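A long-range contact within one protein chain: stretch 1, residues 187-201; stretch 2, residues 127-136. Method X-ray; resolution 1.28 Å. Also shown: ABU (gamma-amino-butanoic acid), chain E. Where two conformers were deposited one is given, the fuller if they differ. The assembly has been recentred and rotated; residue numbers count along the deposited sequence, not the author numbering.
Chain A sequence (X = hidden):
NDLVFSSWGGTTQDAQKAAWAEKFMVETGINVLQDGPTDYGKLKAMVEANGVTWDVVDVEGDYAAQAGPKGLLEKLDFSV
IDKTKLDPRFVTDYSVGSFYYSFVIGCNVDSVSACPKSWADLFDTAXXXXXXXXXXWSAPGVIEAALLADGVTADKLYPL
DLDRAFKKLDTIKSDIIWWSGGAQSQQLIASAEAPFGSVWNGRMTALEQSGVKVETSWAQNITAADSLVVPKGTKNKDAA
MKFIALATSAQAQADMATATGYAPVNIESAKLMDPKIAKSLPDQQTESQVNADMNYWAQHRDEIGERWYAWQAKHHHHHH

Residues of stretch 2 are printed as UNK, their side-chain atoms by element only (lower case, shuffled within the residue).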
ATOM      1  N   GLN A 187     -14.167  -0.585   7.515  1.00 10.54           N
ATOM      2  CA  GLN A 187     -15.612  -0.746   7.781  1.00 10.52           C
ATOM      3  C   GLN A 187     -16.000  -2.214   7.707  1.00 12.63           C
ATOM      4  O   GLN A 187     -16.744  -2.675   8.571  1.00 13.28           O
ATOM      5  CB  GLN A 187     -16.387   0.053   6.719  1.00 11.64           C
ATOM      6  CG  GLN A 187     -17.932  -0.034   6.830  1.00 15.85           C
ATOM      7  CD  GLN A 187     -18.464  -1.212   5.986  1.00 32.94           C
ATOM      8  OE1 GLN A 187     -19.130  -2.119   6.493  1.00 33.68           O
ATOM      9  NE2 GLN A 187     -18.140  -1.274   4.690  1.00 26.09           N
ATOM     10  N   LEU A 188     -15.559  -2.931   6.671  1.00 11.31           N
ATOM     11  CA  LEU A 188     -15.931  -4.318   6.509  1.00 10.85           C
ATOM     12  C   LEU A 188     -15.488  -5.178   7.672  1.00 12.49           C
ATOM     13  O   LEU A 188     -16.288  -5.993   8.165  1.00 12.72           O
ATOM     14  CB  LEU A 188     -15.400  -4.866   5.186  1.00 10.59           C
ATOM     15  CG  LEU A 188     -16.107  -4.330   3.955  1.00 12.12           C
ATOM     16  CD1 LEU A 188     -15.357  -4.696   2.691  1.00 11.82           C
ATOM     17  CD2 LEU A 188     -17.564  -4.812   3.882  1.00 13.23           C
ATOM     18  N   ILE A 189     -14.244  -5.005   8.150  1.00 10.63           N
ATOM     19  CA  ILE A 189     -13.747  -5.765   9.280  1.00 10.65           C
ATOM     20  C   ILE A 189     -14.503  -5.334  10.547  1.00 13.46           C
ATOM     21  O   ILE A 189     -15.051  -6.197  11.257  1.00 14.13           O
ATOM     22  CB  ILE A 189     -12.207  -5.567   9.460  1.00 11.41           C
ATOM     23  CG1 ILE A 189     -11.387  -6.044   8.227  1.00 10.56           C
ATOM     24  CG2 ILE A 189     -11.745  -6.200  10.776  1.00 13.30           C
ATOM     25  CD1 ILE A 189     -11.429  -7.570   8.004  1.00 12.91           C
ATOM     26  N   ALA A 190     -14.517  -4.022  10.857  1.00 12.48           N
ATOM     27  CA  ALA A 190     -15.101  -3.557  12.112  1.00 12.51           C
ATOM     28  C   ALA A 190     -16.596  -3.875  12.250  1.00 13.29           C
ATOM     29  O   ALA A 190     -17.039  -4.174  13.368  1.00 16.09           O
ATOM     30  CB  ALA A 190     -14.848  -2.058  12.298  1.00 13.40           C
ATOM     31  N   SER A 191     -17.325  -3.871  11.159  1.00 12.08           N
ATOM     32  CA  SER A 191     -18.776  -4.128  11.174  1.00 12.14           C
ATOM     33  C   SER A 191     -19.084  -5.623  11.195  1.00 16.08           C
ATOM     34  O   SER A 191     -20.256  -6.003  11.347  1.00 15.29           O
ATOM     35  CB  SER A 191     -19.409  -3.563   9.915  1.00 15.20           C
ATOM     36  OG  SER A 191     -19.010  -4.270   8.757  1.00 15.52           O
ATOM     37  N   ALA A 192     -18.066  -6.468  10.938  1.00 12.82           N
ATOM     38  CA  ALA A 192     -18.209  -7.906  10.767  1.00 12.72           C
ATOM     39  C   ALA A 192     -19.055  -8.230   9.535  1.00 13.98           C
ATOM     40  O   ALA A 192     -19.468  -9.374   9.359  1.00 13.83           O
ATOM     41  CB  ALA A 192     -18.765  -8.578  12.015  1.00 14.10           C
ATOM     42  N   GLU A 193     -19.218  -7.264   8.599  1.00 12.70           N
ATOM     43  CA  GLU A 193     -19.851  -7.581   7.324  1.00 13.42           C
ATOM     44  C   GLU A 193     -18.930  -8.581   6.584  1.00 13.22           C
ATOM     45  O   GLU A 193     -19.393  -9.473   5.902  1.00 13.79           O
ATOM     46  CB  GLU A 193     -20.061  -6.303   6.507  1.00 14.91           C
ATOM     47  CG  GLU A 193     -20.868  -6.431   5.238  1.00 21.34           C
ATOM     48  CD  GLU A 193     -21.118  -5.083   4.584  1.00 22.32           C
ATOM     49  OE1 GLU A 193     -21.020  -4.041   5.277  1.00 21.52           O
ATOM     50  OE2 GLU A 193     -21.353  -5.069   3.357  1.00 30.24           O
ATOM     51  N   ALA A 194     -17.601  -8.394   6.697  1.00 12.27           N
ATOM     52  CA  ALA A 194     -16.592  -9.364   6.235  1.00 11.79           C
ATOM     53  C   ALA A 194     -15.568  -9.338   7.325  1.00 12.87           C
ATOM     54  O   ALA A 194     -14.672  -8.496   7.350  1.00 12.45           O
ATOM     55  CB  ALA A 194     -16.000  -8.971   4.901  1.00 12.49           C
ATOM     56  N   PRO A 195     -15.760 -10.198   8.340  1.00 10.81           N
ATOM     57  CA  PRO A 195     -14.979 -10.069   9.570  1.00 11.02           C
ATOM     58  C   PRO A 195     -13.513 -10.440   9.508  1.00 12.05           C
ATOM     59  O   PRO A 195     -12.777 -10.228  10.470  1.00 12.38           O
ATOM     60  CB  PRO A 195     -15.740 -10.945  10.566  1.00 13.28           C
ATOM     61  CG  PRO A 195     -16.341 -12.002   9.695  1.00 15.87           C
ATOM     62  CD  PRO A 195     -16.786 -11.250   8.455  1.00 12.21           C
ATOM     63  N   PHE A 196     -13.071 -10.964   8.372  1.00 10.41           N
ATOM     64  CA  PHE A 196     -11.656 -11.231   8.181  1.00  9.85           C
ATOM     65  C   PHE A 196     -11.317 -11.081   6.715  1.00 11.25           C
ATOM     66  O   PHE A 196     -12.196 -11.139   5.858  1.00 10.39           O
ATOM     67  CB  PHE A 196     -11.193 -12.583   8.785  1.00 11.26           C
ATOM     68  CG  PHE A 196     -12.141 -13.741   8.569  1.00 11.04           C
ATOM     69  CD1 PHE A 196     -12.353 -14.263   7.301  1.00 14.45           C
ATOM     70  CD2 PHE A 196     -12.824 -14.311   9.638  1.00 12.79           C
ATOM     71  CE1 PHE A 196     -13.240 -15.332   7.098  1.00 15.23           C
ATOM     72  CE2 PHE A 196     -13.686 -15.405   9.434  1.00 14.97           C
ATOM     73  CZ  PHE A 196     -13.885 -15.903   8.172  1.00 14.03           C
ATOM     74  N   GLY A 197     -10.050 -10.835   6.442  1.00  9.82           N
ATOM     75  CA  GLY A 197      -9.615 -10.670   5.077  1.00  9.41           C
ATOM     76  C   GLY A 197      -8.186 -10.226   5.007  1.00  9.46           C
ATOM     77  O   GLY A 197      -7.516 -10.079   6.037  1.00  9.80           O
ATOM     78  N   SER A 198      -7.748 -10.016   3.774  1.00  8.81           N
ATOM     79  CA  SER A 198      -6.383  -9.552   3.488  1.00  8.22           C
ATOM     80  C   SER A 198      -6.406  -8.035   3.377  1.00  9.40           C
ATOM     81  O   SER A 198      -7.044  -7.502   2.466  1.00  8.75           O
ATOM     82  CB  SER A 198      -5.883 -10.157   2.199  1.00  9.49           C
ATOM     83  OG  SER A 198      -4.599  -9.597   1.958  1.00 10.11           O
ATOM     84  N   VAL A 199      -5.765  -7.350   4.307  1.00  7.98           N
ATOM     85  CA  VAL A 199      -5.865  -5.905   4.425  1.00  8.27           C
ATOM     86  C   VAL A 199      -4.505  -5.271   4.623  1.00  9.46           C
ATOM     87  O   VAL A 199      -3.538  -5.934   5.024  1.00  9.16           O
ATOM     88  CB  VAL A 199      -6.787  -5.527   5.637  1.00 10.09           C
ATOM     89  CG1 VAL A 199      -8.216  -6.042   5.402  1.00 10.67           C
ATOM     90  CG2 VAL A 199      -6.244  -6.120   6.934  1.00 10.84           C
ATOM     91  N   TRP A 200      -4.420  -3.956   4.384  1.00  8.56           N
ATOM     92  CA  TRP A 200      -3.199  -3.202   4.621  1.00  8.52           C
ATOM     93  C   TRP A 200      -2.960  -3.177   6.121  1.00  9.47           C
ATOM     94  O   TRP A 200      -3.873  -2.821   6.885  1.00  9.11           O
ATOM     95  CB  TRP A 200      -3.344  -1.783   4.073  1.00  8.00           C
ATOM     96  CG  TRP A 200      -3.450  -1.665   2.590  1.00  7.58           C
ATOM     97  CD1 TRP A 200      -2.772  -2.390   1.658  1.00  9.26           C
ATOM     98  CD2 TRP A 200      -4.193  -0.675   1.869  1.00  7.21           C
ATOM     99  NE1 TRP A 200      -3.065  -1.928   0.382  1.00  8.74           N
ATOM    100  CE2 TRP A 200      -3.924  -0.862   0.489  1.00  8.24           C
ATOM    101  CE3 TRP A 200      -5.060   0.359   2.254  1.00  8.16           C
ATOM    102  CZ2 TRP A 200      -4.510  -0.066  -0.505  1.00  8.03           C
ATOM    103  CZ3 TRP A 200      -5.594   1.186   1.274  1.00  8.91           C
ATOM    104  CH2 TRP A 200      -5.340   0.953  -0.090  1.00  8.63           C
ATOM    105  N   ASN A 201      -1.729  -3.505   6.573  1.00  8.71           N
ATOM    106  CA  ASN A 201      -1.518  -3.666   8.008  1.00  8.97           C
ATOM    107  C   ASN A 201      -1.825  -2.427   8.828  1.00  9.20           C
ATOM    108  O   ASN A 201      -2.392  -2.527   9.929  1.00  9.05           O
ATOM    109  CB  ASN A 201      -0.120  -4.208   8.295  1.00  8.60           C
ATOM    110  CG  ASN A 201       0.980  -3.191   8.083  1.00  8.55           C
ATOM    111  OD1 ASN A 201       1.414  -2.933   6.944  1.00  9.43           O
ATOM    112  ND2 ASN A 201       1.412  -2.553   9.173  1.00  9.35           N
ATOM    113  N   UNK A 127     -14.271 -24.459   7.242  1.00 17.18           N
ATOM    114  CA  UNK A 127     -13.721 -24.306   8.563  1.00 16.44           C
ATOM    115  C   UNK A 127     -13.860 -22.898   9.112  1.00 18.14           C
ATOM    116  O   UNK A 127     -13.958 -22.712  10.325  1.00 19.57           O
ATOM    117  c   UNK A 127     -12.266 -24.722   8.548  1.00 17.89           C
ATOM    118  c   UNK A 127      -9.724 -26.081  10.845  1.00 20.10           C
ATOM    119  c   UNK A 127     -11.659 -24.873   9.909  1.00 28.05           C
ATOM    120  n   UNK A 127     -10.064 -26.841  12.067  1.00 42.57           N
ATOM    121  c   UNK A 127     -10.891 -26.129   9.919  1.00 37.75           C
ATOM    122  N   UNK A 128     -13.828 -21.889   8.218  1.00 15.55           N
ATOM    123  CA  UNK A 128     -13.913 -20.480   8.604  1.00 14.75           C
ATOM    124  C   UNK A 128     -15.015 -19.892   7.764  1.00 18.41           C
ATOM    125  O   UNK A 128     -14.757 -19.276   6.727  1.00 16.13           O
ATOM    126  c   UNK A 128     -10.697 -21.448   8.648  1.00 15.26           C
ATOM    127  c   UNK A 128     -10.025 -20.402  11.120  1.00 16.15           C
ATOM    128  c   UNK A 128     -12.563 -19.787   8.341  1.00 15.23           C
ATOM    129  c   UNK A 128     -11.086 -19.856  10.379  1.00 16.61           C
ATOM    130  c   UNK A 128      -9.665 -22.016   9.401  1.00 16.42           C
ATOM    131  c   UNK A 128      -9.358 -21.507  10.646  1.00 15.97           C
ATOM    132  c   UNK A 128     -11.430 -20.381   9.141  1.00 14.78           C
ATOM    133  N   UNK A 129     -16.280 -20.128   8.163  1.00 15.12           N
ATOM    134  CA  UNK A 129     -17.394 -19.707   7.305  1.00 14.33           C
ATOM    135  C   UNK A 129     -17.613 -18.213   7.180  1.00 15.47           C
ATOM    136  O   UNK A 129     -17.182 -17.452   8.033  1.00 15.83           O
ATOM    137  c   UNK A 129     -18.626 -20.401   7.936  1.00 15.62           C
ATOM    138  c   UNK A 129     -18.240 -20.716   9.301  1.00 21.11           C
ATOM    139  c   UNK A 129     -16.754 -20.910   9.335  1.00 16.81           C
ATOM    140  N   UNK A 130     -18.322 -17.841   6.119  1.00 14.98           N
ATOM    141  CA  UNK A 130     -18.801 -16.487   5.945  1.00 14.29           C
ATOM    142  C   UNK A 130     -18.055 -15.649   4.938  1.00 14.59           C
ATOM    143  O   UNK A 130     -17.291 -16.162   4.117  1.00 13.98           O
ATOM    144  N   UNK A 131     -18.317 -14.353   5.002  1.00 13.46           N
ATOM    145  CA  UNK A 131     -17.695 -13.447   4.044  0.50 12.54           C
ATOM    146  C   UNK A 131     -16.281 -13.089   4.441  1.00 14.06           C
ATOM    147  O   UNK A 131     -15.960 -13.010   5.616  1.00 13.19           O
ATOM    148  c   UNK A 131     -20.037 -13.203   1.966  0.50 15.59           C
ATOM    149  c   UNK A 131     -21.457 -13.378   1.464  0.50 16.38           C
ATOM    150  c   UNK A 131     -18.535 -12.180   3.793  0.50 12.79           C
ATOM    151  c   UNK A 131     -19.964 -12.414   3.281  0.50 13.30           C
ATOM    152  n   UNK A 131     -22.332 -14.039   2.474  0.50 24.70           N
ATOM    153  N   UNK A 132     -15.438 -12.925   3.432  1.00 11.35           N
ATOM    154  CA  UNK A 132     -14.047 -12.523   3.617  1.00 10.83           C
ATOM    155  C   UNK A 132     -13.783 -11.412   2.636  1.00 11.01           C
ATOM    156  O   UNK A 132     -14.417 -11.352   1.589  1.00 11.21           O
ATOM    157  c   UNK A 132     -13.050 -13.680   3.450  1.00 11.41           C
ATOM    158  n   UNK A 132     -13.235 -16.756   3.265  1.00 11.48           N
ATOM    159  n   UNK A 132     -12.839 -18.389   4.850  1.00 12.92           N
ATOM    160  n   UNK A 132     -14.951 -17.484   4.654  1.00 14.31           N
ATOM    161  c   UNK A 132     -13.252 -14.519   2.197  1.00 11.16           C
ATOM    162  c   UNK A 132     -14.055 -15.800   2.510  1.00 12.37           C
ATOM    163  c   UNK A 132     -13.669 -17.535   4.259  1.00 13.44           C
ATOM    164  N   UNK A 133     -12.836 -10.535   2.978  1.00  9.70           N
ATOM    165  CA  UNK A 133     -12.590  -9.361   2.130  1.00  9.01           C
ATOM    166  C   UNK A 133     -11.189  -9.309   1.558  1.00 10.28           C
ATOM    167  O   UNK A 133     -10.198  -9.673   2.212  1.00 10.00           O
ATOM    168  c   UNK A 133     -12.171  -7.755   4.097  1.00 10.67           C
ATOM    169  c   UNK A 133     -13.013  -8.077   2.891  1.00  9.98           C
ATOM    170  o   UNK A 133     -12.920  -6.973   1.994  1.00  9.83           O
ATOM    171  N   UNK A 134     -11.124  -8.857   0.318  1.00  8.56           N
ATOM    172  CA  UNK A 134      -9.876  -8.729  -0.446  1.00  7.67           C
ATOM    173  C   UNK A 134      -9.936  -7.436  -1.228  1.00  9.26           C
ATOM    174  O   UNK A 134     -11.038  -6.954  -1.563  1.00  9.13           O
ATOM    175  c   UNK A 134      -9.486 -11.214  -0.810  1.00  9.99           C
ATOM    176  c   UNK A 134      -7.942 -12.836   0.140  1.00 11.69           C
ATOM    177  c   UNK A 134     -10.265 -13.351   0.019  1.00 12.14           C
ATOM    178  c   UNK A 134      -8.196 -11.580  -0.428  1.00 10.75           C
ATOM    179  c   UNK A 134      -8.983 -13.712   0.359  1.00 11.30           C
ATOM    180  c   UNK A 134     -10.515 -12.121  -0.609  1.00 11.23           C
ATOM    181  c   UNK A 134      -9.754  -9.876  -1.450  1.00  9.63           C
ATOM    182  N   UNK A 135      -8.752  -6.943  -1.608  1.00  7.82           N
ATOM    183  CA  UNK A 135      -8.619  -5.703  -2.379  1.00  7.64           C
ATOM    184  C   UNK A 135      -9.214  -5.863  -3.759  1.00  9.22           C
ATOM    185  O   UNK A 135      -8.922  -6.820  -4.484  1.00  9.10           O
ATOM    186  c   UNK A 135      -5.025  -2.659  -4.061  1.00  9.92           C
ATOM    187  c   UNK A 135      -7.138  -5.377  -2.451  1.00  8.74           C
ATOM    188  o   UNK A 135      -5.322  -0.314  -4.206  1.00 11.37           O
ATOM    189  c   UNK A 135      -5.487  -3.904  -3.650  1.00  9.82           C
ATOM    190  c   UNK A 135      -7.478  -2.900  -2.803  1.00  9.70           C
ATOM    191  c   UNK A 135      -5.789  -1.542  -3.815  1.00  9.13           C
ATOM    192  c   UNK A 135      -6.724  -4.046  -3.026  1.00  9.22           C
ATOM    193  c   UNK A 135      -7.032  -1.653  -3.231  1.00  9.26           C
ATOM    194  N   UNK A 136     -10.020  -4.870  -4.150  1.00  8.95           N
ATOM    195  CA  UNK A 136     -10.714  -4.933  -5.413  1.00  8.32           C
ATOM    196  C   UNK A 136      -9.855  -4.767  -6.643  1.00 10.51           C
ATOM    197  O   UNK A 136     -10.146  -5.364  -7.706  1.00 10.51           O
ATOM    198  n   UNK A 136     -15.460  -3.928  -7.919  1.00 18.24           N
ATOM    199  c   UNK A 136     -12.755  -3.863  -6.593  1.00 12.66           C
ATOM    200  c   UNK A 136     -11.784  -3.818  -5.408  1.00  9.66           C
ATOM    201  c   UNK A 136     -13.873  -2.843  -6.354  1.00 15.56           C
ATOM    202  c   UNK A 136     -14.788  -2.656  -7.543  1.00 18.17           C
TER
HETATM  203  N   ABU E 404      -1.085   1.215  -1.114  1.00 15.93           N
HETATM  204  CD  ABU E 404      -1.101   1.078   0.348  1.00 11.32           C
HETATM  205  CB  ABU E 404      -2.035   2.073   0.991  1.00 11.35           C
HETATM  206  CG  ABU E 404      -1.989   1.910   2.472  1.00 11.20           C
HETATM  207  C   ABU E 404      -2.976   2.750   3.255  1.00  9.76           C
HETATM  208  O   ABU E 404      -3.231   2.387   4.510  1.00  9.30           O
HETATM  209  OXT ABU E 404      -3.670   3.724   2.719  1.00  9.40           O
HETATM  210  O   HOH W   1      -6.529  -8.022  -0.337  1.00  8.75           O

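Position 127 carries four carbons in a row ending in a nitrogen, and none comes within reach of stretch 1; the chain is that of lysine, K127. Position 128 has one carbon and then a ring of six carbons with no heteroatom, hence F128. Its CB lies 4.1 Å from F196 CZ, while the ring leads away. At 129 three carbons close a ring onto the backbone nitrogen, which defines P129; its contribution is the backbone, with P129 O 3.6 Å from F196 CZ.

Position 130 has no side-chain atoms. Its phi/psi of 105/-166 would jam a CB against the preceding carbonyl oxygen, so the backbone itself calls for glycine, G130. Position 131 again shows four carbons and a terminal nitrogen: K131, whose CB sits 3.5 Å from E193 O before the chain leads away. Its carbonyl faces stretch 1, with K131 O 3.4 Å from P195 CD.

Position 132 has three carbons, a nitrogen, then a carbon bearing two more nitrogens, a guanidinium: R132. One face of this group lies against F196, with R132 CZ 3.6 Å from F196 CE1. The group is held in place by its own stretch, R132 NH1 donating to F128 O and to G130 O, both at 2.7 Å.

Position 133 branches at once, one carbon carrying an oxygen and a carbon, as in threonine. T133 packs its CB 3.7 Å from A194 CB, its OG1 3.4 Å from L188 CD1 and its CG2 4.0 Å from I189 CD1. Position 134 is a carbon plus an unsubstituted six-carbon ring, F134; its CB points away, yet CD1 returns to 3.8 Å from S198 CB. Position 135 adds one oxygen to such a ring: Y135. The edge of W200 meets its face, six-membered ring centroids 5.4 Å apart and planes at 62°. Position 136, four carbons and a nitrogen, is K136, out of reach.

The contact rests on two strands running parallel, 15° between their directions. T133 pairs with G197 and is bracketed by two hydrogen bonds, T133 N to F196 O (3.0 Å) and S198 N to T133 O (2.9 Å). An ideal CB on G197 would stand 2.2 Å from T133 O, so the missing side chain permits this close approach. Farther along, water 1 continues the link, accepting from Y135 N (2.8 Å) and donating to S198 O (2.9 Å), atoms too far apart to bond directly. Side chains complete the 617 Å² interface, with F196 and T133 covered most.

Stretch 2 127-136: KFPGKRTFYK
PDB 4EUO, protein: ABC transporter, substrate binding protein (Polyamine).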